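PDB 5KDI: pleckstrin homology domain-containing family A member 8, which binds simple glycosphingolipids, enclosing their lipid chains in an all-helical GLTP fold, and probably transfers them between membranes. Local coordinates for residues V35-L38 and D39-P43; K76-L79 and H80-A84; K119-Q122 and T123-N127; A194-D197 and T198-E201. The protein carries 2 engineered substitutions. All blocks are in the same frame, centred on the assembly; numbering follows the deposited sequence. Where two conformers were deposited one is given.

Contact 1 (V35-L38 and D39-P43)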
ATOM      1  N   VAL A  35       5.776  -2.805  -6.193  1.00 22.40           N
ATOM      2  CA  VAL A  35       5.826  -2.521  -7.663  1.00 22.89           C
ATOM      3  C   VAL A  35       6.491  -3.651  -8.475  1.00 23.22           C
ATOM      4  O   VAL A  35       5.895  -4.138  -9.471  1.00 23.65           O
ATOM      5  CB  VAL A  35       6.379  -1.085  -7.922  1.00 21.74           C
ATOM      6  CG1 VAL A  35       6.744  -0.822  -9.380  1.00 23.86           C
ATOM      7  CG2 VAL A  35       5.387  -0.051  -7.421  1.00 26.03           C
ATOM      8  N   PRO A  36       7.655  -4.141  -8.030  1.00 24.07           N
ATOM      9  CA  PRO A  36       8.280  -5.243  -8.771  1.00 24.68           C
ATOM     10  C   PRO A  36       7.482  -6.547  -8.750  1.00 26.00           C
ATOM     11  O   PRO A  36       7.578  -7.336  -9.692  1.00 27.73           O
ATOM     12  CB  PRO A  36       9.620  -5.434  -8.049  1.00 32.05           C
ATOM     13  CG  PRO A  36       9.926  -4.088  -7.491  1.00 36.23           C
ATOM     14  CD  PRO A  36       8.623  -3.515  -7.091  1.00 24.62           C
ATOM     15  N   VAL A  37       6.702  -6.744  -7.691  1.00 25.61           N
ATOM     16  CA  VAL A  37       5.820  -7.901  -7.649  1.00 25.20           C
ATOM     17  C   VAL A  37       4.734  -7.750  -8.689  1.00 25.46           C
ATOM     18  O   VAL A  37       4.436  -8.709  -9.399  1.00 25.30           O
ATOM     19  CB  VAL A  37       5.238  -8.184  -6.250  1.00 25.02           C
ATOM     20  CG1 VAL A  37       4.395  -9.456  -6.262  1.00 29.90           C
ATOM     21  CG2 VAL A  37       6.368  -8.286  -5.219  1.00 25.43           C
ATOM     22  N   LEU A  38       4.152  -6.548  -8.789  1.00 24.09           N
ATOM     23  CA  LEU A  38       3.096  -6.289  -9.828  1.00 24.83           C
ATOM     24  C   LEU A  38       3.689  -6.554 -11.215  1.00 26.06           C
ATOM     25  O   LEU A  38       3.033  -7.154 -12.091  1.00 27.22           O
ATOM     26  CB  LEU A  38       2.612  -4.846  -9.757  1.00 26.13           C
ATOM     27  CG  LEU A  38       1.725  -4.480  -8.561  1.00 27.54           C
ATOM     28  CD1 LEU A  38       1.560  -2.936  -8.325  1.00 32.40           C
ATOM     29  CD2 LEU A  38       0.369  -5.185  -8.698  1.00 32.33           C
ATOM     30  N   ASP A  39       4.923  -6.125 -11.430  1.00 26.42           N
ATOM     31  CA  ASP A  39       5.601  -6.367 -12.711  1.00 29.81           C
ATOM     32  C   ASP A  39       5.871  -7.824 -13.031  1.00 24.96           C
ATOM     33  O   ASP A  39       5.799  -8.241 -14.206  1.00 29.89           O
ATOM     34  CB  ASP A  39       6.888  -5.516 -12.817  1.00 30.13           C
ATOM     35  CG  ASP A  39       6.604  -4.028 -13.103  1.00 33.41           C
ATOM     36  OD1 ASP A  39       5.500  -3.713 -13.649  1.00 38.98           O
ATOM     37  OD2 ASP A  39       7.528  -3.193 -12.811  1.00 36.96           O
ATOM     38  N   LYS A  40       6.122  -8.628 -11.987  1.00 27.40           N
ATOM     39  CA  LYS A  40       6.303 -10.068 -12.160  1.00 30.24           C
ATOM     40  C   LYS A  40       4.916 -10.698 -12.550  1.00 28.58           C
ATOM     41  O   LYS A  40       4.852 -11.608 -13.348  1.00 32.60           O
ATOM     42  CB  LYS A  40       6.786 -10.739 -10.873  1.00 32.92           C
ATOM     43  CG  LYS A  40       8.207 -10.526 -10.410  1.00 39.09           C
ATOM     44  CD  LYS A  40       8.499 -11.405  -9.181  1.00 47.32           C
ATOM     45  CE  LYS A  40       9.702 -10.963  -8.361  1.00 62.54           C
ATOM     46  NZ  LYS A  40      10.981 -10.994  -9.107  1.00 64.78           N
ATOM     47  N   LEU A  41       3.848 -10.226 -11.940  1.00 24.84           N
ATOM     48  CA  LEU A  41       2.520 -10.826 -12.130  1.00 28.90           C
ATOM     49  C   LEU A  41       1.731 -10.346 -13.345  1.00 27.60           C
ATOM     50  O   LEU A  41       0.857 -11.088 -13.844  1.00 31.33           O
ATOM     51  CB  LEU A  41       1.669 -10.606 -10.863  1.00 24.69           C
ATOM     52  CG  LEU A  41       2.209 -11.249  -9.572  1.00 29.20           C
ATOM     53  CD1 LEU A  41       1.427 -10.843  -8.367  1.00 34.03           C
ATOM     54  CD2 LEU A  41       2.235 -12.739  -9.775  1.00 30.05           C
ATOM     55  N   GLY A  42       2.031  -9.154 -13.827  1.00 25.56           N
ATOM     56  CA  GLY A  42       1.268  -8.651 -14.936  1.00 29.42           C
ATOM     57  C   GLY A  42       1.707  -7.290 -15.384  1.00 25.05           C
ATOM     58  O   GLY A  42       1.130  -6.280 -15.054  1.00 27.81           O
ATOM     59  N   PRO A  43       2.776  -7.274 -16.163  1.00 25.86           N
ATOM     60  CA  PRO A  43       3.375  -5.968 -16.454  1.00 30.71           C
ATOM     61  C   PRO A  43       2.441  -5.010 -17.226  1.00 25.80           C
ATOM     62  O   PRO A  43       2.545  -3.779 -17.051  1.00 32.57           O
ATOM     63  CB  PRO A  43       4.638  -6.324 -17.256  1.00 38.34           C
ATOM     64  CG  PRO A  43       4.596  -7.801 -17.449  1.00 40.02           C
ATOM     65  CD  PRO A  43       3.508  -8.432 -16.692  1.00 36.11           C
TER
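Val37 and Leu41 meet one turn apart on helix 35-41 of the GLTP fold, a short helix whose inner side lines the pocket for the glycosphingolipid. This is a local, along-the-helix contact: the two side chains lie side by side and point the same way, with Val37 CG1 3.9 Å from Leu41 CD1. Val37 CG1 stands anti to its own nitrogen (chi1 -176°), and this carries the methyl over the carbonyl side, where the leucine follows. The bound lipid touches Val37 and Leu38, so the apolar flank of the helix forms part of the pocket wall, while Leu38 also packs on Val49 and Leu53 of helix 47-64. On another flank Asp39 folds back over the preceding turn, its CG 3.7 Å from Val35 O, and its OD2 makes a salt bridge with Lys50 that ties the short helix to helix 47-64. Lys40 lays CG 3.3 Å from Pro36 O before its chain leads away from the helix. Four successive i to i+4 backbone hydrogen bonds join 35-38 to 39-42. The last comes from Gly42, the first residue to leave helical geometry, its backbone extended; its N lies 2.8 Å from Leu38 O.

Contact 2 (K76-L79 and H80-A84); sequences KIVL and HEVEA
The imidazole of His80 hangs from a CB that lies 3.3 Å from Lys76 O, one turn back along helix 74-83 of the all-helical GLTP fold. One face of the ring carries the CB of Ala84, 4.2 Å above the ring plane and displaced toward the rim, and Phe71 meets the same imidazole in a T-shaped (edge-to-face) pairing. His80 sits on helix 74-83, and the contact is local, between successive turns. With its CG anti to the backbone N (chi1 173°), His80 sends the ring along the helix toward Ala84.

The carboxylate of Glu81 leaves the helix on another side and is buried. The glutamate chain is extended beyond CG, which itself passes 3.6 Å from Ile77 O. Both oxygens are satisfied: OE2 by a salt bridge with Lys63 and a hydrogen bond from the backbone N of Ala93, OE1 by the hydroxyl of Thr94. Several partners thus fix the group, and the lysine together with the start of helix 93-115 would be expected to favour its charged form.

On the apolar flank Val78 and Val82 only graze each other, CG1 to CG2 at 4.4 Å, and Val78 also packs on Leu97, Leu199 and Tyr200. Helix 74-83 is joined in this way to helices 93-115 and 172-202. The backbone bond from Val82 N to Val78 O is nearly straight, 162° at the hydrogen, and the CG2 methyl of Val82 rests 3.3 Å from that same Val78 O.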
ATOM      1  N   LYS A  76       4.300  15.722   9.388  1.00 18.04           N
ATOM      2  CA  LYS A  76       4.911  17.021   9.173  1.00 19.40           C
ATOM      3  C   LYS A  76       4.605  17.568   7.798  1.00 20.26           C
ATOM      4  O   LYS A  76       4.344  18.772   7.647  1.00 22.46           O
ATOM      5  CB  LYS A  76       6.396  16.973   9.461  1.00 19.58           C
ATOM      6  CG  LYS A  76       6.715  16.855  10.961  1.00 23.72           C
ATOM      7  CD  LYS A  76       8.220  16.676  11.172  1.00 28.17           C
ATOM      8  CE  LYS A  76       8.630  16.596  12.615  1.00 37.25           C
ATOM      9  NZ  LYS A  76       8.505  17.899  13.314  1.00 46.31           N
ATOM     10  N   ILE A  77       4.588  16.700   6.787  1.00 19.15           N
ATOM     11  CA  ILE A  77       4.225  17.140   5.450  1.00 17.11           C
ATOM     12  C   ILE A  77       2.747  17.575   5.394  1.00 17.79           C
ATOM     13  O   ILE A  77       2.449  18.671   4.904  1.00 19.12           O
ATOM     14  CB  ILE A  77       4.498  16.040   4.395  1.00 17.28           C
ATOM     15  CG1 ILE A  77       6.024  15.728   4.322  1.00 16.66           C
ATOM     16  CG2 ILE A  77       3.926  16.471   3.027  1.00 19.61           C
ATOM     17  CD1 ILE A  77       6.479  14.539   3.519  1.00 19.39           C
ATOM     18  N   VAL A  78       1.853  16.726   5.870  1.00 17.45           N
ATOM     19  CA  VAL A  78       0.421  17.001   5.799  1.00 16.78           C
ATOM     20  C   VAL A  78       0.088  18.257   6.597  1.00 17.69           C
ATOM     21  O   VAL A  78      -0.635  19.164   6.094  1.00 19.68           O
ATOM     22  CB  VAL A  78      -0.401  15.803   6.258  1.00 16.83           C
ATOM     23  CG1 VAL A  78      -1.893  16.184   6.367  1.00 20.36           C
ATOM     24  CG2 VAL A  78      -0.224  14.648   5.279  1.00 18.68           C
ATOM     25  N   LEU A  79       0.632  18.328   7.802  1.00 20.19           N
ATOM     26  CA  LEU A  79       0.320  19.474   8.675  1.00 22.67           C
ATOM     27  C   LEU A  79       0.859  20.766   8.067  1.00 20.42           C
ATOM     28  O   LEU A  79       0.239  21.851   8.200  1.00 22.12           O
ATOM     29  CB  LEU A  79       0.878  19.241  10.067  1.00 24.67           C
ATOM     30  CG  LEU A  79       0.089  18.175  10.864  1.00 27.62           C
ATOM     31  CD1 LEU A  79       0.747  17.900  12.230  1.00 33.79           C
ATOM     32  CD2 LEU A  79      -1.409  18.428  10.929  1.00 33.45           C
ATOM     33  N   HIS A  80       2.009  20.710   7.392  1.00 20.07           N
ATOM     34  CA  HIS A  80       2.494  21.919   6.682  1.00 21.61           C
ATOM     35  C   HIS A  80       1.562  22.346   5.591  1.00 20.60           C
ATOM     36  O   HIS A  80       1.317  23.567   5.412  1.00 21.62           O
ATOM     37  CB  HIS A  80       3.880  21.719   6.147  1.00 22.01           C
ATOM     38  CG  HIS A  80       4.336  22.850   5.281  1.00 23.43           C
ATOM     39  ND1 HIS A  80       4.774  24.051   5.811  1.00 31.89           N
ATOM     40  CD2 HIS A  80       4.368  22.990   3.884  1.00 32.63           C
ATOM     41  CE1 HIS A  80       5.063  24.891   4.780  1.00 34.60           C
ATOM     42  NE2 HIS A  80       4.847  24.222   3.615  1.00 34.14           N
ATOM     43  N   GLU A  81       1.060  21.368   4.817  1.00 19.47           N
ATOM     44  CA  GLU A  81       0.111  21.704   3.744  1.00 18.92           C
ATOM     45  C   GLU A  81      -1.124  22.356   4.259  1.00 18.79           C
ATOM     46  O   GLU A  81      -1.653  23.247   3.631  1.00 22.45           O
ATOM     47  CB  GLU A  81      -0.172  20.494   2.846  1.00 18.41           C
ATOM     48  CG  GLU A  81       1.016  20.091   1.950  1.00 20.04           C
ATOM     49  CD  GLU A  81       0.663  19.084   0.870  1.00 20.38           C
ATOM     50  OE1 GLU A  81      -0.397  18.455   0.984  1.00 19.58           O
ATOM     51  OE2 GLU A  81       1.492  18.951  -0.066  1.00 20.83           O
ATOM     52  N   VAL A  82      -1.619  21.842   5.375  1.00 19.48           N
ATOM     53  CA  VAL A  82      -2.789  22.423   6.045  1.00 21.27           C
ATOM     54  C   VAL A  82      -2.476  23.880   6.498  1.00 20.89           C
ATOM     55  O   VAL A  82      -3.253  24.788   6.165  1.00 27.26           O
ATOM     56  CB  VAL A  82      -3.234  21.530   7.243  1.00 23.22           C
ATOM     57  CG1 VAL A  82      -4.172  22.276   8.178  1.00 28.11           C
ATOM     58  CG2 VAL A  82      -3.753  20.159   6.701  1.00 25.97           C
ATOM     59  N   GLU A  83      -1.319  24.080   7.130  1.00 23.09           N
ATOM     60  CA  GLU A  83      -0.930  25.420   7.644  1.00 26.76           C
ATOM     61  C   GLU A  83      -0.824  26.444   6.492  1.00 24.71           C
ATOM     62  O   GLU A  83      -1.234  27.598   6.619  1.00 28.31           O
ATOM     63  CB  GLU A  83       0.399  25.380   8.417  0.50 28.26           C
ATOM     64  CG  GLU A  83       0.955  26.745   8.852  0.50 31.19           C
ATOM     65  CD  GLU A  83       2.260  26.624   9.632  0.50 42.15           C
ATOM     66  OE1 GLU A  83       3.205  25.946   9.153  0.50 52.60           O
ATOM     67  OE2 GLU A  83       2.348  27.212  10.741  0.50 52.83           O
ATOM     68  N   ALA A  84      -0.251  25.990   5.384  1.00 25.26           N
ATOM     69  CA  ALA A  84      -0.044  26.789   4.186  1.00 26.24           C
ATOM     70  C   ALA A  84      -1.297  26.918   3.290  1.00 27.50           C
ATOM     71  O   ALA A  84      -1.275  27.640   2.295  1.00 27.15           O
ATOM     72  CB  ALA A  84       1.172  26.318   3.388  1.00 27.70           C
TER

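Contact 3 (K119-Q122 and T123-N127)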
ATOM      1  N   LYS A 119      -7.042 -19.459  -0.934  1.00 31.01           N
ATOM      2  CA  LYS A 119      -6.193 -19.859  -2.042  1.00 33.74           C
ATOM      3  C   LYS A 119      -6.768 -19.399  -3.381  1.00 32.52           C
ATOM      4  O   LYS A 119      -6.086 -19.479  -4.377  1.00 35.50           O
ATOM      5  CB  LYS A 119      -6.027 -21.377  -2.064  1.00 38.20           C
ATOM      6  CG  LYS A 119      -5.477 -21.972  -0.777  1.00 48.11           C
ATOM      7  CD  LYS A 119      -4.003 -21.681  -0.646  1.00 47.43           C
ATOM      8  CE  LYS A 119      -3.447 -22.075   0.726  1.00 61.86           C
ATOM      9  NZ  LYS A 119      -3.363 -23.545   0.856  1.00 68.01           N
ATOM     10  N   ASP A 120      -8.027 -18.957  -3.420  1.00 30.74           N
ATOM     11  CA  ASP A 120      -8.557 -18.390  -4.635  1.00 32.68           C
ATOM     12  C   ASP A 120      -8.191 -16.907  -4.628  1.00 29.09           C
ATOM     13  O   ASP A 120      -8.797 -16.108  -3.903  1.00 27.19           O
ATOM     14  CB  ASP A 120     -10.083 -18.603  -4.738  1.00 35.01           C
ATOM     15  CG  ASP A 120     -10.649 -18.211  -6.092  1.00 36.71           C
ATOM     16  OD1 ASP A 120     -10.330 -17.164  -6.625  1.00 40.28           O
ATOM     17  OD2 ASP A 120     -11.379 -18.990  -6.661  1.00 54.33           O
ATOM     18  N   ILE A 121      -7.228 -16.524  -5.457  1.00 28.41           N
ATOM     19  CA  ILE A 121      -6.731 -15.122  -5.488  1.00 25.62           C
ATOM     20  C   ILE A 121      -7.797 -14.156  -5.912  1.00 23.86           C
ATOM     21  O   ILE A 121      -7.894 -13.066  -5.335  1.00 23.12           O
ATOM     22  CB  ILE A 121      -5.446 -14.987  -6.370  1.00 28.00           C
ATOM     23  CG1 ILE A 121      -4.345 -15.879  -5.766  1.00 26.05           C
ATOM     24  CG2 ILE A 121      -4.987 -13.529  -6.516  1.00 24.61           C
ATOM     25  CD1 ILE A 121      -3.898 -15.432  -4.378  1.00 29.04           C
ATOM     26  N   GLN A 122      -8.616 -14.518  -6.899  1.00 25.03           N
ATOM     27  CA  GLN A 122      -9.764 -13.687  -7.260  1.00 27.54           C
ATOM     28  C   GLN A 122     -10.735 -13.433  -6.117  1.00 27.41           C
ATOM     29  O   GLN A 122     -11.179 -12.273  -5.894  1.00 26.02           O
ATOM     30  CB  GLN A 122     -10.515 -14.296  -8.475  1.00 27.30           C
ATOM     31  CG  GLN A 122      -9.756 -14.218  -9.734  1.00 30.44           C
ATOM     32  CD  GLN A 122     -10.515 -14.882 -10.869  1.00 36.33           C
ATOM     33  OE1 GLN A 122     -11.054 -16.014 -10.715  1.00 46.24           O
ATOM     34  NE2 GLN A 122     -10.567 -14.247 -11.991  1.00 41.47           N
ATOM     35  N   THR A 123     -11.020 -14.484  -5.354  1.00 26.28           N
ATOM     36  CA  THR A 123     -11.910 -14.341  -4.179  1.00 25.57           C
ATOM     37  C   THR A 123     -11.306 -13.355  -3.158  1.00 22.98           C
ATOM     38  O   THR A 123     -11.991 -12.466  -2.644  1.00 23.77           O
ATOM     39  CB  THR A 123     -12.261 -15.697  -3.543  1.00 30.87           C
ATOM     40  OG1 THR A 123     -12.945 -16.522  -4.517  1.00 36.72           O
ATOM     41  CG2 THR A 123     -13.154 -15.525  -2.265  1.00 35.59           C
ATOM     42  N   ALA A 124     -10.014 -13.550  -2.862  1.00 23.26           N
ATOM     43  CA  ALA A 124      -9.302 -12.723  -1.930  1.00 23.73           C
ATOM     44  C   ALA A 124      -9.333 -11.229  -2.352  1.00 21.06           C
ATOM     45  O   ALA A 124      -9.620 -10.318  -1.535  1.00 21.47           O
ATOM     46  CB  ALA A 124      -7.853 -13.229  -1.726  1.00 24.16           C
ATOM     47  N   LEU A 125      -9.017 -10.965  -3.621  1.00 19.70           N
ATOM     48  CA  LEU A 125      -8.992  -9.615  -4.187  1.00 19.65           C
ATOM     49  C   LEU A 125     -10.356  -8.992  -4.176  1.00 20.02           C
ATOM     50  O   LEU A 125     -10.523  -7.846  -3.722  1.00 21.22           O
ATOM     51  CB  LEU A 125      -8.470  -9.639  -5.597  1.00 20.69           C
ATOM     52  CG  LEU A 125      -6.970  -9.877  -5.817  1.00 21.73           C
ATOM     53  CD1 LEU A 125      -6.711 -10.243  -7.290  1.00 24.94           C
ATOM     54  CD2 LEU A 125      -6.122  -8.673  -5.335  1.00 20.47           C
ATOM     55  N   ASN A 126     -11.372  -9.742  -4.578  1.00 21.65           N
ATOM     56  CA  ASN A 126     -12.677  -9.183  -4.698  1.00 24.02           C
ATOM     57  C   ASN A 126     -13.280  -8.924  -3.302  1.00 22.43           C
ATOM     58  O   ASN A 126     -13.923  -7.911  -3.081  1.00 22.98           O
ATOM     59  CB  ASN A 126     -13.595 -10.115  -5.501  1.00 28.85           C
ATOM     60  CG  ASN A 126     -14.833  -9.413  -5.939  1.00 32.74           C
ATOM     61  OD1 ASN A 126     -14.769  -8.307  -6.446  1.00 33.31           O
ATOM     62  ND2 ASN A 126     -15.991 -10.042  -5.688  1.00 43.79           N
ATOM     63  N   ASN A 127     -13.033  -9.819  -2.353  1.00 22.76           N
ATOM     64  CA  ASN A 127     -13.507  -9.586  -0.979  1.00 22.98           C
ATOM     65  C   ASN A 127     -12.898  -8.306  -0.415  1.00 22.61           C
ATOM     66  O   ASN A 127     -13.607  -7.413   0.151  1.00 26.19           O
ATOM     67  CB  ASN A 127     -13.113 -10.763  -0.117  1.00 26.20           C
ATOM     68  CG  ASN A 127     -14.065 -11.999  -0.297  1.00 34.80           C
ATOM     69  OD1 ASN A 127     -15.076 -11.961  -1.030  1.00 34.65           O
ATOM     70  ND2 ASN A 127     -13.747 -13.096   0.425  1.00 32.34           N
TER
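Asp120 and Thr123 cross at about a right angle at the start of helix 121-131, where Asp120 is the N-cap of this helix of the GLTP fold. The aspartate CG is anti to the backbone N (chi1 -171°), which turns the carboxylate forward over the helix start. There OD1 accepts from Thr123 N at 3.0 Å. The donor comes from above the carboxylate plane, 48° out of it, and the bond provides an acceptor for an N-H of the first turn, which has no preceding helical carbonyl. The hydroxyl of Thr123 stands against the same group, OG1 3.3 Å from Asp120 CG.

Ile121 and Leu125 meet at a slant on the buried flank. The branch methyl CG2 of the isoleucine touches Leu125 CD1 at 3.8 Å, and Ile121 also packs on Tyr155 and Phe158 of helix 155-160. Leu125 contacts the bound glycosphingolipid and also leans on Phe106 and Phe110 of helix 93-115, so the start of this helix reaches the lipid pocket through Leu125. Gln122, extended on the outer side, reaches helix 139-150 by a hydrogen bond from NE2 to Leu149 O. Beneath the leucine side chain, Leu125 CG lies 3.4 Å from Ile121 O, the carbonyl oxygen that accepts from Leu125 N.

Contact 4 (A194-D197 and T198-E201)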
ATOM      1  N   ALA A 194      -3.927   3.450  10.836  1.00 16.13           N
ATOM      2  CA  ALA A 194      -4.812   3.999  11.884  1.00 16.51           C
ATOM      3  C   ALA A 194      -4.376   5.419  12.276  1.00 17.20           C
ATOM      4  O   ALA A 194      -5.200   6.296  12.468  1.00 17.33           O
ATOM      5  CB  ALA A 194      -4.897   3.063  13.090  1.00 18.30           C
ATOM      6  N   ILE A 195      -3.049   5.594  12.398  1.00 17.82           N
ATOM      7  CA  ILE A 195      -2.467   6.905  12.677  1.00 18.22           C
ATOM      8  C   ILE A 195      -2.898   7.864  11.592  1.00 15.44           C
ATOM      9  O   ILE A 195      -3.311   9.014  11.860  1.00 16.27           O
ATOM     10  CB  ILE A 195      -0.926   6.816  12.875  1.00 17.64           C
ATOM     11  CG1 ILE A 195      -0.602   6.016  14.116  1.00 19.62           C
ATOM     12  CG2 ILE A 195      -0.261   8.210  12.832  1.00 18.51           C
ATOM     13  CD1 ILE A 195       0.850   5.558  14.264  1.00 21.75           C
ATOM     14  N   LEU A 196      -2.733   7.467  10.348  1.00 16.81           N
ATOM     15  CA  LEU A 196      -3.068   8.324   9.209  1.00 15.48           C
ATOM     16  C   LEU A 196      -4.576   8.635   9.146  1.00 15.65           C
ATOM     17  O   LEU A 196      -4.989   9.768   8.867  1.00 17.81           O
ATOM     18  CB  LEU A 196      -2.519   7.765   7.879  1.00 15.69           C
ATOM     19  CG  LEU A 196      -1.010   7.797   7.743  1.00 16.47           C
ATOM     20  CD1 LEU A 196      -0.624   7.065   6.505  1.00 19.40           C
ATOM     21  CD2 LEU A 196      -0.429   9.230   7.788  1.00 19.85           C
ATOM     22  N   ASP A 197      -5.372   7.601   9.389  1.00 16.70           N
ATOM     23  CA  ASP A 197      -6.817   7.787   9.386  1.00 17.00           C
ATOM     24  C   ASP A 197      -7.226   8.836  10.417  1.00 17.33           C
ATOM     25  O   ASP A 197      -8.029   9.723  10.118  1.00 19.47           O
ATOM     26  CB  ASP A 197      -7.545   6.485   9.627  1.00 17.24           C
ATOM     27  CG  ASP A 197      -7.540   5.529   8.463  1.00 19.25           C
ATOM     28  OD1 ASP A 197      -7.179   5.891   7.324  1.00 22.01           O
ATOM     29  OD2 ASP A 197      -7.917   4.345   8.679  1.00 27.40           O
ATOM     30  N   THR A 198      -6.659   8.752  11.617  1.00 16.61           N
ATOM     31  CA  THR A 198      -6.957   9.735  12.693  1.00 17.56           C
ATOM     32  C   THR A 198      -6.528  11.160  12.245  1.00 17.97           C
ATOM     33  O   THR A 198      -7.270  12.116  12.407  1.00 20.04           O
ATOM     34  CB  THR A 198      -6.310   9.280  13.994  1.00 22.39           C
ATOM     35  OG1 THR A 198      -6.875   8.036  14.360  1.00 22.74           O
ATOM     36  CG2 THR A 198      -6.521  10.327  15.091  1.00 23.07           C
ATOM     37  N   LEU A 199      -5.327  11.289  11.677  1.00 18.17           N
ATOM     38  CA  LEU A 199      -4.814  12.552  11.221  1.00 17.84           C
ATOM     39  C   LEU A 199      -5.812  13.158  10.211  1.00 18.90           C
ATOM     40  O   LEU A 199      -6.167  14.335  10.301  1.00 21.59           O
ATOM     41  CB  LEU A 199      -3.444  12.367  10.613  1.00 19.46           C
ATOM     42  CG  LEU A 199      -2.816  13.614   9.981  1.00 22.24           C
ATOM     43  CD1 LEU A 199      -2.228  14.521  11.048  1.00 29.53           C
ATOM     44  CD2 LEU A 199      -1.700  13.168   8.982  1.00 20.34           C
ATOM     45  N   TYR A 200      -6.207  12.348   9.223  1.00 16.29           N
ATOM     46  CA  TYR A 200      -7.141  12.843   8.204  1.00 16.46           C
ATOM     47  C   TYR A 200      -8.525  13.206   8.784  1.00 18.15           C
ATOM     48  O   TYR A 200      -9.069  14.241   8.434  1.00 21.44           O
ATOM     49  CB  TYR A 200      -7.204  11.908   7.032  1.00 16.65           C
ATOM     50  CG  TYR A 200      -6.061  12.095   6.040  1.00 16.34           C
ATOM     51  CD1 TYR A 200      -4.734  11.858   6.388  1.00 16.29           C
ATOM     52  CD2 TYR A 200      -6.302  12.519   4.746  1.00 17.42           C
ATOM     53  CE1 TYR A 200      -3.703  12.028   5.500  1.00 15.75           C
ATOM     54  CE2 TYR A 200      -5.285  12.652   3.831  1.00 15.64           C
ATOM     55  CZ  TYR A 200      -3.969  12.486   4.215  1.00 15.30           C
ATOM     56  OH  TYR A 200      -2.945  12.659   3.348  1.00 17.36           O
ATOM     57  N   GLU A 201      -9.056  12.367   9.667  1.00 20.06           N
ATOM     58  CA  GLU A 201     -10.330  12.634  10.284  1.00 23.02           C
ATOM     59  C   GLU A 201     -10.292  13.934  11.094  1.00 23.53           C
ATOM     60  O   GLU A 201     -11.210  14.750  10.965  1.00 24.78           O
ATOM     61  CB  GLU A 201     -10.827  11.448  11.104  0.50 24.37           C
ATOM     62  CG  GLU A 201     -11.008  10.174  10.258  0.50 22.58           C
ATOM     63  CD  GLU A 201     -10.960   8.869  11.074  0.50 29.15           C
ATOM     64  OE1 GLU A 201     -11.017   8.940  12.319  0.50 34.93           O
ATOM     65  OE2 GLU A 201     -10.839   7.773  10.457  0.50 29.71           O
TER
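Leu196 and Tyr200 form the close-packed side of this local contact, one turn apart on helix 172-202, the long C-terminal helix of the GLTP fold. The tyrosine ring brings an edge to the preceding turn, near its own plane, with CD1 3.3 Å from Leu196 O. Its hydroxyl bonds to Thr94 O and its ring takes a cation-pi contact from Lys101, so helix 93-115 holds this side chain at both ring and tip. Next to it Leu199, with CG anti to the backbone N (chi1 175°), meets Leu196 more loosely, CD2 to CD2 at 4.3 Å.

The opposite flank is polar and more open to solvent. Thr198 places OG1 3.1 Å from Ala194 O, a carbonyl oxygen that already accepts from Thr198 N. Asp197 bends away to a salt bridge with Lys105 of helix 93-115. Glu201, also exposed, is modelled in two conformers, and its side chain is therefore less firmly placed than that of the aspartate. What holds this residue to the preceding turn is the backbone bond from Glu201 N to Asp197 O, 2.9 Å long and 164° at the hydrogen.

Overall arrangement
All four contacts are local turns of helix, each with a buried flank and a more open one, but they serve different parts of the fold. Contacts 1 and 3 border the lipid pocket, their centres about 17 Å apart, and the bound glycosphingolipid touches Val37, Leu38 and Leu125. Contacts 2 and 4 lie on the other side of the chain's centre from contact 1 and pack directly together, Val78 CG2 being 3.9 Å from Tyr200 OH; both also pack against helix 93-115. Their chemistry differs accordingly: contacts 1, 2 and 4 each pair a carboxylate with a lysine of another helix, that of contact 2 being buried, whereas contact 3 uses one to cap a helix.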